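Local coordinates for protein glycosyl hydrolase family 88 (Pedobacter heparinus, PDB 3WIW) that removes unsaturated glucuronyl residues from heparin-derived oligosaccharides, using the alpha6/alpha6-barrel of glycosyl hydrolase family 88, at residues A[113-118]-A[159-164]; A[170-175]-A[217-222]; A[234-239]-A[361-366]. One frame throughout, in Å; residues are numbered along the deposited sequence.

Contact 1. Residues A[113-118]-A[159-164]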
loop_
_atom_site.group_PDB
_atom_site.type_symbol
_atom_site.label_atom_id
_atom_site.label_comp_id
_atom_site.label_asym_id
_atom_site.label_seq_id
_atom_site.Cartn_x
_atom_site.Cartn_y
_atom_site.Cartn_z
ATOM N N ASP A 113 -5.306 -5.119 -18.188
ATOM C CA ASP A 113 -5.513 -6.464 -17.629
ATOM C C ASP A 113 -5.420 -6.595 -16.112
ATOM O O ASP A 113 -5.399 -7.714 -15.587
ATOM C CB ASP A 113 -4.582 -7.478 -18.295
ATOM C CG ASP A 113 -3.100 -7.242 -17.980
ATOM O OD1 ASP A 113 -2.738 -6.243 -17.311
ATOM O OD2 ASP A 113 -2.277 -8.084 -18.420
ATOM N N THR A 114 -5.392 -5.475 -15.397
ATOM C CA THR A 114 -5.175 -5.552 -13.952
ATOM C C THR A 114 -5.779 -4.411 -13.125
ATOM O O THR A 114 -5.827 -3.244 -13.561
ATOM C CB THR A 114 -3.663 -5.631 -13.634
ATOM O OG1 THR A 114 -3.473 -5.788 -12.215
ATOM C CG2 THR A 114 -2.903 -4.381 -14.120
ATOM N N HIS A 115 -6.221 -4.743 -11.918
ATOM C CA HIS A 115 -6.658 -3.713 -10.981
ATOM C C HIS A 115 -5.517 -2.859 -10.448
ATOM O O HIS A 115 -5.776 -1.797 -9.877
ATOM C CB HIS A 115 -7.376 -4.341 -9.784
ATOM C CG HIS A 115 -6.484 -5.120 -8.867
ATOM N ND1 HIS A 115 -6.492 -4.931 -7.506
ATOM C CD2 HIS A 115 -5.586 -6.105 -9.114
ATOM C CE1 HIS A 115 -5.619 -5.756 -6.947
ATOM N NE2 HIS A 115 -5.071 -6.498 -7.897
ATOM N N ASP A 116 -4.266 -3.278 -10.672
ATOM C CA ASP A 116 -3.112 -2.665 -9.990
ATOM C C ASP A 116 -2.679 -1.315 -10.572
ATOM O O ASP A 116 -1.637 -0.775 -10.192
ATOM C CB ASP A 116 -1.925 -3.639 -9.920
ATOM C CG ASP A 116 -2.126 -4.725 -8.894
ATOM O OD1 ASP A 116 -2.737 -4.435 -7.844
ATOM O OD2 ASP A 116 -1.665 -5.868 -9.141
ATOM N N LEU A 117 -3.496 -0.731 -11.444
ATOM C CA LEU A 117 -3.231 0.603 -11.974
ATOM C C LEU A 117 -3.154 1.665 -10.875
ATOM O O LEU A 117 -2.485 2.682 -11.040
ATOM C CB LEU A 117 -4.306 1.005 -12.971
ATOM C CG LEU A 117 -4.363 0.086 -14.193
ATOM C CD1 LEU A 117 -5.549 0.492 -15.073
ATOM C CD2 LEU A 117 -3.043 0.114 -14.986
ATOM N N GLY A 118 -3.836 1.458 -9.749
ATOM C CA GLY A 118 -3.698 2.378 -8.637
ATOM C C GLY A 118 -2.277 2.350 -8.059
ATOM O O GLY A 118 -1.610 3.399 -7.919
ATOM N N ILE A 159 -14.612 -4.421 -9.006
ATOM C CA ILE A 159 -13.552 -4.512 -9.990
ATOM C C ILE A 159 -12.973 -5.921 -9.981
ATOM O O ILE A 159 -12.681 -6.483 -8.916
ATOM C CB ILE A 159 -12.434 -3.513 -9.648
ATOM C CG1 ILE A 159 -12.962 -2.071 -9.789
ATOM C CG2 ILE A 159 -11.190 -3.768 -10.520
ATOM C CD1 ILE A 159 -12.012 -1.031 -9.269
ATOM N N ARG A 160 -12.855 -6.517 -11.169
ATOM C CA ARG A 160 -12.154 -7.785 -11.332
ATOM C C ARG A 160 -10.659 -7.561 -11.114
ATOM O O ARG A 160 -10.039 -6.765 -11.823
ATOM C CB ARG A 160 -12.385 -8.328 -12.738
ATOM C CG ARG A 160 -11.863 -9.742 -12.875
ATOM C CD ARG A 160 -12.128 -10.280 -14.235
ATOM N NE ARG A 160 -11.529 -11.595 -14.392
ATOM C CZ ARG A 160 -11.841 -12.446 -15.361
ATOM N NH1 ARG A 160 -12.777 -12.132 -16.252
ATOM N NH2 ARG A 160 -11.209 -13.613 -15.426
ATOM N N SER A 161 -10.048 -8.260 -10.164
ATOM C CA SER A 161 -8.639 -7.989 -9.867
ATOM C C SER A 161 -7.711 -8.461 -10.980
ATOM O O SER A 161 -6.819 -7.707 -11.413
ATOM C CB SER A 161 -8.238 -8.619 -8.536
ATOM O OG SER A 161 -8.984 -8.041 -7.495
ATOM N N TRP A 162 -7.920 -9.670 -11.480
ATOM C CA TRP A 162 -7.059 -10.154 -12.552
ATOM C C TRP A 162 -7.769 -11.105 -13.469
ATOM O O TRP A 162 -8.868 -11.578 -13.171
ATOM C CB TRP A 162 -5.788 -10.790 -12.008
ATOM C CG TRP A 162 -6.027 -12.037 -11.198
ATOM C CD1 TRP A 162 -6.655 -13.185 -11.607
ATOM C CD2 TRP A 162 -5.582 -12.282 -9.856
ATOM N NE1 TRP A 162 -6.653 -14.110 -10.592
ATOM C CE2 TRP A 162 -6.002 -13.581 -9.507
ATOM C CE3 TRP A 162 -4.883 -11.521 -8.913
ATOM C CZ2 TRP A 162 -5.734 -14.142 -8.255
ATOM C CZ3 TRP A 162 -4.617 -12.074 -7.673
ATOM C CH2 TRP A 162 -5.046 -13.373 -7.351
ATOM N N ASP A 163 -7.107 -11.391 -14.581
ATOM C CA ASP A 163 -7.717 -12.112 -15.698
ATOM C C ASP A 163 -7.172 -13.514 -15.891
ATOM O O ASP A 163 -7.706 -14.285 -16.692
ATOM C CB ASP A 163 -7.522 -11.329 -16.991
ATOM C CG ASP A 163 -8.287 -10.038 -16.990
ATOM O OD1 ASP A 163 -9.276 -9.942 -16.230
ATOM O OD2 ASP A 163 -7.898 -9.128 -17.744
ATOM N N PHE A 164 -6.099 -13.836 -15.176
ATOM C CA PHE A 164 -5.455 -15.140 -15.323
ATOM C C PHE A 164 -6.084 -16.168 -14.398
ATOM O O PHE A 164 -6.851 -15.820 -13.492
ATOM C CB PHE A 164 -3.944 -15.044 -15.073
ATOM C CG PHE A 164 -3.584 -14.538 -13.704
ATOM C CD1 PHE A 164 -3.563 -15.390 -12.609
ATOM C CD2 PHE A 164 -3.282 -13.200 -13.513
ATOM C CE1 PHE A 164 -3.234 -14.921 -11.348
ATOM C CE2 PHE A 164 -2.944 -12.725 -12.260
ATOM C CZ PHE A 164 -2.926 -13.584 -11.173
HETATM O O HOH W 1 -4.495 -10.127 -15.104
#
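The backbones of 113-115 and 159-163 run in roughly opposite directions, 144° apart, and come closest where H115 N donates a nearly straight hydrogen bond to S161 O at 3.1 Å, in the carbonyl plane and on a lone pair. Farther out a water replaces the direct link: it donates to D113 O at 2.6 Å and accepts from D163 N. H115 carries the contact. Its CG sits between the backbone N and the carbonyl carbon (chi1 69°), a crowded position that stands the imidazole beside S161. Over one face of the ring lies the S161 CB, 3.8 Å from the ring centroid, a CH-pi contact; above the opposite face, near the rim, lies D116 OD1, which is not hydrogen-bonded to the ring. A small residue suits the first face, since the serine methylene can come close while its hydroxyl, beside the backbone N, accepts from I172 N and meets N175. The methyl I159 CG2 packs on H115 CB at 3.9 Å. T114 OG1 accepts from D116 N at 3.1 Å, an ST turn that fixes the chain just before D116. This predicted nucleophile holds the N-cap position, though its side chain makes no capping bond; OD1 is held by N178. On the exposed side D163 OD2 touches D113 CA at 3.6 Å, while D163 OD1 forms a salt bridge with R151. R160 NE donates to W162 O at 2.9 Å, tying the second segment to itself. The contact thus joins the start of helix 117-132, whose L117 packs on helix 138-150, to the loop after strand 158-159. Helix 175-188 closes over H115, and strand 170-172 lies against W162.

Contact 2. Residues A[170-175]-A[217-222]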
loop_
_atom_site.group_PDB
_atom_site.type_symbol
_atom_site.label_atom_id
_atom_site.label_comp_id
_atom_site.label_asym_id
_atom_site.label_seq_id
_atom_site.Cartn_x
_atom_site.Cartn_y
_atom_site.Cartn_z
ATOM N N PRO A 170 -12.212 -13.166 -9.909
ATOM C CA PRO A 170 -11.518 -13.063 -8.630
ATOM C C PRO A 170 -11.361 -11.619 -8.189
ATOM O O PRO A 170 -10.989 -10.751 -9.005
ATOM C CB PRO A 170 -10.151 -13.673 -8.930
ATOM C CG PRO A 170 -9.917 -13.326 -10.407
ATOM C CD PRO A 170 -11.284 -13.329 -11.041
ATOM N N VAL A 171 -11.620 -11.367 -6.909
ATOM C CA VAL A 171 -11.400 -10.043 -6.309
ATOM C C VAL A 171 -10.540 -10.239 -5.068
ATOM O O VAL A 171 -10.881 -11.032 -4.177
ATOM C CB VAL A 171 -12.745 -9.387 -5.913
ATOM C CG1 VAL A 171 -12.503 -8.005 -5.273
ATOM C CG2 VAL A 171 -13.637 -9.244 -7.137
ATOM N N ILE A 172 -9.402 -9.566 -5.015
ATOM C CA ILE A 172 -8.512 -9.704 -3.868
ATOM C C ILE A 172 -8.641 -8.512 -2.924
ATOM O O ILE A 172 -9.036 -7.426 -3.347
ATOM C CB ILE A 172 -7.037 -9.940 -4.299
ATOM C CG1 ILE A 172 -6.372 -8.706 -4.951
ATOM C CG2 ILE A 172 -6.974 -11.141 -5.232
ATOM C CD1 ILE A 172 -4.938 -8.999 -5.453
ATOM N N ILE A 173 -8.314 -8.717 -1.654
ATOM C CA ILE A 173 -8.424 -7.661 -0.662
ATOM C C ILE A 173 -7.552 -6.445 -1.064
ATOM O O ILE A 173 -7.925 -5.280 -0.796
ATOM C CB ILE A 173 -8.081 -8.208 0.756
ATOM C CG1 ILE A 173 -8.520 -7.228 1.839
ATOM C CG2 ILE A 173 -6.571 -8.508 0.908
ATOM C CD1 ILE A 173 -10.046 -7.149 2.045
ATOM N N ASP A 174 -6.402 -6.711 -1.699
ATOM C CA ASP A 174 -5.473 -5.649 -2.119
ATOM C C ASP A 174 -6.167 -4.632 -3.048
ATOM O O ASP A 174 -5.737 -3.478 -3.146
ATOM C CB ASP A 174 -4.250 -6.204 -2.864
ATOM C CG ASP A 174 -3.745 -7.564 -2.354
ATOM O OD1 ASP A 174 -4.539 -8.488 -2.061
ATOM O OD2 ASP A 174 -2.509 -7.729 -2.358
ATOM N N ASN A 175 -7.216 -5.068 -3.748
ATOM C CA ASN A 175 -7.942 -4.230 -4.710
ATOM C C ASN A 175 -8.544 -3.000 -4.000
ATOM O O ASN A 175 -8.767 -1.975 -4.655
ATOM C CB ASN A 175 -9.007 -5.091 -5.417
ATOM C CG ASN A 175 -9.457 -4.580 -6.803
ATOM O OD1 ASN A 175 -9.702 -5.414 -7.698
ATOM N ND2 ASN A 175 -9.598 -3.261 -6.985
ATOM N N TYR A 217 -10.558 -12.554 4.280
ATOM C CA TYR A 217 -10.055 -13.478 3.267
ATOM C C TYR A 217 -9.109 -12.752 2.320
ATOM O O TYR A 217 -9.110 -11.508 2.230
ATOM C CB TYR A 217 -11.222 -13.995 2.402
ATOM C CG TYR A 217 -12.184 -14.895 3.143
ATOM C CD1 TYR A 217 -11.881 -16.242 3.343
ATOM C CD2 TYR A 217 -13.387 -14.411 3.651
ATOM C CE1 TYR A 217 -12.734 -17.068 4.019
ATOM C CE2 TYR A 217 -14.258 -15.230 4.330
ATOM C CZ TYR A 217 -13.926 -16.561 4.512
ATOM O OH TYR A 217 -14.761 -17.403 5.178
ATOM N N HIS A 218 -8.344 -13.512 1.547
ATOM C CA HIS A 218 -7.559 -12.883 0.496
ATOM C C HIS A 218 -8.405 -12.716 -0.773
ATOM O O HIS A 218 -8.548 -11.597 -1.278
ATOM C CB HIS A 218 -6.261 -13.660 0.226
ATOM C CG HIS A 218 -5.267 -12.876 -0.572
ATOM N ND1 HIS A 218 -3.980 -13.308 -0.810
ATOM C CD2 HIS A 218 -5.388 -11.678 -1.199
ATOM C CE1 HIS A 218 -3.346 -12.409 -1.538
ATOM N NE2 HIS A 218 -4.182 -11.413 -1.790
ATOM N N VAL A 219 -8.959 -13.819 -1.290
ATOM C CA VAL A 219 -9.676 -13.836 -2.558
ATOM C C VAL A 219 -11.123 -14.226 -2.356
ATOM O O VAL A 219 -11.429 -15.241 -1.728
ATOM C CB VAL A 219 -9.057 -14.872 -3.520
ATOM C CG1 VAL A 219 -9.703 -14.820 -4.910
ATOM C CG2 VAL A 219 -7.601 -14.618 -3.652
ATOM N N ILE A 220 -12.017 -13.418 -2.899
ATOM C CA ILE A 220 -13.400 -13.836 -3.108
ATOM C C ILE A 220 -13.607 -13.984 -4.611
ATOM O O ILE A 220 -13.275 -13.081 -5.391
ATOM C CB ILE A 220 -14.393 -12.797 -2.536
ATOM C CG1 ILE A 220 -14.131 -12.577 -1.031
ATOM C CG2 ILE A 220 -15.845 -13.224 -2.783
ATOM C CD1 ILE A 220 -14.392 -13.793 -0.160
ATOM N N SER A 221 -14.142 -15.133 -5.013
ATOM C CA SER A 221 -14.499 -15.371 -6.403
ATOM C C SER A 221 -16.000 -15.244 -6.572
ATOM O O SER A 221 -16.776 -15.824 -5.801
ATOM C CB SER A 221 -14.052 -16.750 -6.870
ATOM O OG SER A 221 -14.315 -16.876 -8.254
ATOM N N TYR A 222 -16.412 -14.499 -7.594
ATOM C CA TYR A 222 -17.825 -14.240 -7.834
ATOM C C TYR A 222 -18.337 -14.851 -9.127
ATOM O O TYR A 222 -17.562 -15.117 -10.052
ATOM C CB TYR A 222 -18.027 -12.733 -7.933
ATOM C CG TYR A 222 -17.819 -11.955 -6.651
ATOM C CD1 TYR A 222 -18.874 -11.757 -5.760
ATOM C CD2 TYR A 222 -16.588 -11.375 -6.352
ATOM C CE1 TYR A 222 -18.708 -11.001 -4.604
ATOM C CE2 TYR A 222 -16.405 -10.633 -5.176
ATOM C CZ TYR A 222 -17.478 -10.449 -4.312
ATOM O OH TYR A 222 -17.322 -9.710 -3.151
HETATM O O HOH W 2 -1.974 -10.313 -3.273
#
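Strands 170-172 and 219-222 pair antiparallel, their axes 4.7 Å apart; this tight part is one ladder of a three-stranded sheet, with 229-233 beyond 219-222. V171 and I220 form the hydrogen-bonded pair: V171 N donates to I220 O at 2.8 Å and I220 N returns a bond to V171 O at 2.9 Å. The flanking pairs, P170 with S221 and I172 with V219, are non-hydrogen-bonded. Proline suits the first because no N-H is asked of it. Branched side chains fill both faces: I172 CG2 meets V219 CG2 at 3.9 Å, and V171 CG2 touches the Y222 ring at its edge, 3.7 Å from CE2. I173 N to H218 O is the last backbone bond of the pairing; N175 N then bonds I172 O, closing a type I turn.

This end is less regular and holds one water, yet stays buried. H218, its CG anti to the backbone N (chi1 -165°), donates from NE2 to the syn lone pair of D174 OD1 at 3.0 Å, bent to 131°. The water donates to D174 OD2, also a weak partner of W250, and accepts weakly from H218 NE2. ND1 takes the N-H of Q236, which leaves the proton on NE2, consistent with a neutral ring. The bond to OD1 fixes the rotation of D174, the predicted proton donor, and would by itself lower its pKa; burial would raise it, leaving the net effect undecided.

Contact 3. Residues A[234-239]-A[361-366]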
loop_
_atom_site.group_PDB
_atom_site.type_symbol
_atom_site.label_atom_id
_atom_site.label_comp_id
_atom_site.label_asym_id
_atom_site.label_seq_id
_atom_site.Cartn_x
_atom_site.Cartn_y
_atom_site.Cartn_z
ATOM N N THR A 234 -7.603 -18.232 0.196
ATOM C CA THR A 234 -6.374 -17.462 0.279
ATOM C C THR A 234 -5.640 -17.459 -1.063
ATOM O O THR A 234 -5.913 -18.259 -1.960
ATOM C CB THR A 234 -5.448 -17.957 1.400
ATOM O OG1 THR A 234 -4.479 -16.930 1.640
ATOM C CG2 THR A 234 -4.734 -19.268 1.020
ATOM N N HIS A 235 -4.682 -16.560 -1.185
ATOM C CA HIS A 235 -3.696 -16.648 -2.239
ATOM C C HIS A 235 -2.303 -16.551 -1.621
ATOM O O HIS A 235 -1.473 -17.422 -1.847
ATOM C CB HIS A 235 -3.936 -15.593 -3.322
ATOM C CG HIS A 235 -3.015 -15.719 -4.486
ATOM N ND1 HIS A 235 -3.077 -16.776 -5.371
ATOM C CD2 HIS A 235 -2.017 -14.914 -4.922
ATOM C CE1 HIS A 235 -2.149 -16.619 -6.298
ATOM N NE2 HIS A 235 -1.489 -15.502 -6.042
ATOM N N GLN A 236 -2.059 -15.536 -0.805
ATOM C CA GLN A 236 -0.728 -15.361 -0.209
ATOM C C GLN A 236 -0.652 -15.574 1.307
ATOM O O GLN A 236 0.420 -15.387 1.915
ATOM C CB GLN A 236 -0.110 -14.025 -0.649
ATOM C CG GLN A 236 0.287 -14.115 -2.134
ATOM C CD GLN A 236 0.693 -12.828 -2.773
ATOM O OE1 GLN A 236 0.190 -11.782 -2.431
ATOM N NE2 GLN A 236 1.590 -12.907 -3.749
ATOM N N GLY A 237 -1.754 -16.015 1.912
ATOM C CA GLY A 237 -1.747 -16.357 3.324
ATOM C C GLY A 237 -1.519 -17.828 3.605
ATOM O O GLY A 237 -1.320 -18.639 2.702
ATOM N N LEU A 238 -1.555 -18.171 4.883
ATOM C CA LEU A 238 -1.341 -19.533 5.316
ATOM C C LEU A 238 -2.403 -20.531 4.842
ATOM O O LEU A 238 -2.059 -21.626 4.370
ATOM C CB LEU A 238 -1.276 -19.543 6.840
ATOM C CG LEU A 238 -0.864 -20.855 7.497
ATOM C CD1 LEU A 238 0.642 -21.081 7.327
ATOM C CD2 LEU A 238 -1.230 -20.847 8.987
ATOM N N THR A 239 -3.682 -20.180 4.986
ATOM C CA THR A 239 -4.787 -21.068 4.595
ATOM C C THR A 239 -5.981 -20.227 4.162
ATOM O O THR A 239 -6.027 -19.021 4.410
ATOM C CB THR A 239 -5.303 -21.951 5.757
ATOM O OG1 THR A 239 -6.042 -21.134 6.672
ATOM C CG2 THR A 239 -4.181 -22.688 6.515
ATOM N N VAL A 361 7.927 -9.714 3.743
ATOM C CA VAL A 361 7.692 -11.053 3.186
ATOM C C VAL A 361 6.699 -10.918 2.037
ATOM O O VAL A 361 5.535 -10.518 2.256
ATOM C CB VAL A 361 7.117 -12.007 4.261
ATOM C CG1 VAL A 361 6.734 -13.366 3.645
ATOM C CG2 VAL A 361 8.108 -12.217 5.400
ATOM N N GLY A 362 7.146 -11.249 0.820
ATOM C CA GLY A 362 6.280 -11.167 -0.346
ATOM C C GLY A 362 5.232 -12.272 -0.376
ATOM O O GLY A 362 4.029 -12.010 -0.301
ATOM N N ALA A 363 5.673 -13.526 -0.495
ATOM C CA ALA A 363 4.749 -14.656 -0.594
ATOM C C ALA A 363 5.435 -15.898 -0.048
ATOM O O ALA A 363 6.086 -16.660 -0.785
ATOM C CB ALA A 363 4.256 -14.853 -2.063
ATOM N N LEU A 364 5.272 -16.136 1.253
ATOM C CA LEU A 364 6.095 -17.136 1.931
ATOM C C LEU A 364 5.859 -18.550 1.397
ATOM O O LEU A 364 6.807 -19.312 1.201
ATOM C CB LEU A 364 5.859 -17.081 3.437
ATOM C CG LEU A 364 6.854 -17.889 4.255
ATOM C CD1 LEU A 364 7.303 -17.049 5.447
ATOM C CD2 LEU A 364 6.226 -19.173 4.695
ATOM N N LEU A 365 4.599 -18.901 1.147
ATOM C CA LEU A 365 4.302 -20.262 0.703
ATOM C C LEU A 365 4.767 -20.519 -0.728
ATOM O O LEU A 365 4.753 -21.665 -1.190
ATOM C CB LEU A 365 2.818 -20.601 0.848
ATOM C CG LEU A 365 2.259 -20.630 2.272
ATOM C CD1 LEU A 365 0.877 -21.295 2.307
ATOM C CD2 LEU A 365 3.172 -21.298 3.277
ATOM N N TYR A 366 5.188 -19.471 -1.432
ATOM C CA TYR A 366 5.731 -19.580 -2.787
ATOM C C TYR A 366 7.258 -19.500 -2.750
ATOM O O TYR A 366 7.905 -19.489 -3.808
ATOM C CB TYR A 366 5.149 -18.483 -3.696
ATOM C CG TYR A 366 3.652 -18.615 -3.926
ATOM C CD1 TYR A 366 2.736 -18.209 -2.950
ATOM C CD2 TYR A 366 3.149 -19.129 -5.127
ATOM C CE1 TYR A 366 1.377 -18.344 -3.136
ATOM C CE2 TYR A 366 1.775 -19.244 -5.328
ATOM C CZ TYR A 366 0.897 -18.840 -4.332
ATOM O OH TYR A 366 -0.465 -18.959 -4.521
HETATM O O HOH W 3 3.091 -14.408 2.271
HETATM O O HOH W 4 2.418 -17.170 0.525
#
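Two aromatic rings meet in this contact, H235 and Y366, with planes at 45° and centroids 5.6 Å apart, an oblique pair. Y366 OH lies over one face of the imidazole, toward its rim, 3.4 Å from H235 CE1. The phenol ring receives H235 O and a water at its edge, in its plane, the hydroxyl standing 3.2 Å from H235 O. Both side chains cross at about a right angle. H235 gets there with CG anti to the backbone N (chi1 -175°), Y366 with CG anti to the carbonyl carbon. The third flat group is the amide of Q236, carried on an extended chain. Its NE2 lies beside the methyl of A363, 3.7 Å from CB, a small side chain that lets the loops approach.

The backbones do not bond directly at Q236 O; two waters bridge instead. One donates to that oxygen at 2.9 Å and accepts from L364 N, while the other donates at 3.0 Å and accepts from L365 N, so one carbonyl is gripped twice. L365 CD1 touches G237 O at 3.5 Å and also approaches L238 O. Within the first loop G237 N donates to T234 OG1 at 2.9 Å, an ST motif, and glycine leaves room for that hydroxyl. Y366 N bonds A363 O in a 3-10 turn. H235 NE2 is hydrogen-bonded to a sulfonate oxygen of a bound EPE (HEPES) molecule, probably from the crystallisation liquor, and T234 is a predicted substrate residue, consistent with a place beside the substrate site. The loop 234-239 follows strand 229-233 and leads toward helix 245-262; V361 O and G362 O hold the guanidinium of that helix's R246, itself predicted to bind substrate, and the loop 361-366 runs on from strand 360-361 toward helix 375-392.

In the fold
Contact 2 is the buried one, with direct strand bonds and a buried His-Asp pair. Contacts 1 and 3 join loops and are partly buried: contact 1 has one direct backbone bond and one water bridge, contact 3 two water bridges and no settled direct bond. Contacts 1 and 2 touch: S161 N probably bonds P170 O, and H115 packs against N175, so the loop holding the predicted nucleophile D116 rests on the strand leading to the predicted proton donor D174. H218 joins contacts 2 and 3 through its two ring nitrogens, while V219 packs on H235. W162 of contact 1 reaches H235 of contact 3. All three hold or border residues predicted to act on or bind the substrate.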